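Putative alpha-L-fucosidase (Bacteroides thetaiotaomicron, PDB 4H41) is a putative alpha-L-fucosidase that probably hydrolyses fucosyl linkages in host glycans. Local coordinates at residues 74-79 with 116-121. Numbering follows the deposited sequence.
Sequences IRSGYR and FYFGLY
Ser76 grips the carbonyl oxygen of Gly119 with two hydrogen bonds. Its backbone N lies 3.0 Å from Gly119 O and stands above the carbonyl plane. Its hydroxyl OG, also 3.0 Å from Gly119 O, comes in within that plane. OG is turned between its own backbone N and carbonyl carbon (chi1 55°), within bonding distance of the oxygen that its N-H also reaches.

The second polar link is made at the far end of Tyr121. Its OH donates to Arg79 O at 2.6 Å, and that oxygen lies in the plane of the ring. CG is anti to the backbone N (chi1 174°), and the ring beyond it has its CD1 edge at Gly77. A phenylalanine here would probably leave Arg79 O without this donor and the turn at Arg79 less firmly held.

The remaining contacts are weaker. Arg75 CA makes a CH...O contact with Leu120 O, 3.5 Å away. Gly77 CA meets the edge of the Tyr121 ring at CD1 (3.5 Å). With no side chain on Gly77, the ring edge can lie this close to the backbone.

Outside the pair, Leu120 O also accepts from Ser163, and Arg79 forms a salt bridge with Asp128.

Residues 74-79 follow strand 70-73 of a TIM barrel, while 116-121 hold most of the neighbouring parallel strand 115-119. Past the end of strand 70-73 one backbone bond remains, Ser76 N to Gly119 O, and two side-chain hydroxyls supply the other donors to carbonyl oxygens.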
loop_
_atom_site.group_PDB
_atom_site.type_symbol
_atom_site.label_atom_id
_atom_site.label_comp_id
_atom_site.label_asym_id
_atom_site.label_seq_id
_atom_site.Cartn_x
_atom_site.Cartn_y
_atom_site.Cartn_z
ATOM N N ILE B 74 12.098 19.378 0.023
ATOM C CA ILE B 74 10.775 19.940 0.336
ATOM C C ILE B 74 10.664 20.661 1.684
ATOM O O ILE B 74 10.036 21.713 1.724
ATOM C CB ILE B 74 9.661 18.867 0.132
ATOM C CG1 ILE B 74 8.285 19.526 -0.013
ATOM C CG2 ILE B 74 9.681 17.819 1.216
ATOM C CD1 ILE B 74 7.187 18.595 -0.582
ATOM N N ARG B 75 11.289 20.170 2.759
ATOM C CA ARG B 75 11.269 20.875 4.042
ATOM C C ARG B 75 12.452 20.447 4.872
ATOM O O ARG B 75 12.658 19.253 5.164
ATOM C CB ARG B 75 9.946 20.733 4.797
ATOM C CG ARG B 75 9.528 19.322 5.142
ATOM C CD ARG B 75 8.076 19.267 5.570
ATOM N NE ARG B 75 7.137 19.609 4.499
ATOM C CZ ARG B 75 6.637 18.774 3.587
ATOM N NH1 ARG B 75 6.993 17.491 3.574
ATOM N NH2 ARG B 75 5.795 19.219 2.662
ATOM N N SER B 76 13.300 21.432 5.209
ATOM C CA SER B 76 14.543 21.195 5.904
ATOM C C SER B 76 14.362 20.573 7.292
ATOM O O SER B 76 15.294 19.972 7.829
ATOM C CB SER B 76 15.359 22.478 5.993
ATOM O OG SER B 76 14.637 23.537 6.593
ATOM N N GLY B 77 13.164 20.678 7.822
ATOM C CA GLY B 77 12.741 19.912 8.965
ATOM C C GLY B 77 11.237 19.868 9.065
ATOM O O GLY B 77 10.520 20.647 8.417
ATOM N N TYR B 78 10.759 18.929 9.828
ATOM C CA TYR B 78 9.340 18.786 10.099
ATOM C C TYR B 78 9.192 18.412 11.568
ATOM O O TYR B 78 9.601 17.314 11.963
ATOM C CB TYR B 78 8.694 17.777 9.167
ATOM C CG TYR B 78 7.234 17.570 9.492
ATOM C CD1 TYR B 78 6.360 18.654 9.607
ATOM C CD2 TYR B 78 6.740 16.305 9.769
ATOM C CE1 TYR B 78 5.029 18.473 9.962
ATOM C CE2 TYR B 78 5.403 16.111 10.118
ATOM C CZ TYR B 78 4.556 17.198 10.221
ATOM O OH TYR B 78 3.262 17.058 10.630
ATOM N N ARG B 79 8.661 19.340 12.372
ATOM C CA ARG B 79 8.529 19.149 13.820
ATOM C C ARG B 79 9.928 18.792 14.389
ATOM O O ARG B 79 10.845 19.591 14.184
ATOM C CB ARG B 79 7.445 18.126 14.159
ATOM C CG ARG B 79 6.049 18.564 13.709
ATOM C CD ARG B 79 4.978 17.579 14.118
ATOM N NE ARG B 79 3.685 17.865 13.509
ATOM C CZ ARG B 79 2.732 18.659 13.999
ATOM N NH1 ARG B 79 2.910 19.297 15.145
ATOM N NH2 ARG B 79 1.598 18.834 13.331
ATOM N N PHE B 116 19.866 23.437 -6.784
ATOM C CA PHE B 116 19.250 22.945 -5.573
ATOM C C PHE B 116 18.452 24.083 -4.928
ATOM O O PHE B 116 18.998 25.176 -4.748
ATOM C CB PHE B 116 20.318 22.406 -4.596
ATOM C CG PHE B 116 19.792 22.047 -3.228
ATOM C CD1 PHE B 116 19.824 22.967 -2.191
ATOM C CD2 PHE B 116 19.305 20.780 -2.964
ATOM C CE1 PHE B 116 19.419 22.609 -0.908
ATOM C CE2 PHE B 116 18.841 20.445 -1.691
ATOM C CZ PHE B 116 18.953 21.344 -0.663
ATOM N N TYR B 117 17.191 23.811 -4.571
ATOM C CA TYR B 117 16.327 24.727 -3.827
ATOM C C TYR B 117 16.163 24.184 -2.399
ATOM O O TYR B 117 15.812 23.028 -2.222
ATOM C CB TYR B 117 14.949 24.889 -4.458
ATOM C CG TYR B 117 14.896 25.835 -5.622
ATOM C CD1 TYR B 117 15.615 25.580 -6.787
ATOM C CD2 TYR B 117 14.046 26.937 -5.610
ATOM C CE1 TYR B 117 15.525 26.431 -7.892
ATOM C CE2 TYR B 117 13.949 27.789 -6.708
ATOM C CZ TYR B 117 14.662 27.509 -7.857
ATOM O OH TYR B 117 14.559 28.324 -8.946
ATOM N N PHE B 118 16.330 25.052 -1.412
ATOM C CA PHE B 118 16.233 24.730 0.004
ATOM C C PHE B 118 14.822 24.976 0.519
ATOM O O PHE B 118 14.359 26.097 0.506
ATOM C CB PHE B 118 17.243 25.607 0.782
ATOM C CG PHE B 118 17.264 25.292 2.255
ATOM C CD1 PHE B 118 18.062 24.273 2.747
ATOM C CD2 PHE B 118 16.443 25.979 3.142
ATOM C CE1 PHE B 118 18.082 23.983 4.107
ATOM C CE2 PHE B 118 16.487 25.709 4.517
ATOM C CZ PHE B 118 17.312 24.724 4.985
ATOM N N GLY B 119 14.157 23.931 0.980
ATOM C CA GLY B 119 12.828 24.056 1.565
ATOM C C GLY B 119 12.889 24.553 2.996
ATOM O O GLY B 119 13.650 24.021 3.820
ATOM N N LEU B 120 12.031 25.507 3.337
ATOM C CA LEU B 120 12.021 26.050 4.686
ATOM C C LEU B 120 11.499 25.043 5.697
ATOM O O LEU B 120 10.846 24.051 5.367
ATOM C CB LEU B 120 11.203 27.363 4.733
ATOM C CG LEU B 120 11.750 28.518 3.888
ATOM C CD1 LEU B 120 11.002 29.795 4.175
ATOM C CD2 LEU B 120 13.271 28.718 4.134
ATOM N N TYR B 121 11.814 25.322 6.958
ATOM C CA TYR B 121 11.456 24.469 8.070
ATOM C C TYR B 121 9.940 24.531 8.331
ATOM O O TYR B 121 9.345 25.607 8.284
ATOM C CB TYR B 121 12.251 24.900 9.318
ATOM C CG TYR B 121 11.867 24.174 10.584
ATOM C CD1 TYR B 121 12.134 22.820 10.742
ATOM C CD2 TYR B 121 11.189 24.827 11.603
ATOM C CE1 TYR B 121 11.752 22.136 11.901
ATOM C CE2 TYR B 121 10.794 24.158 12.754
ATOM C CZ TYR B 121 11.058 22.807 12.893
ATOM O OH TYR B 121 10.596 22.199 14.029
#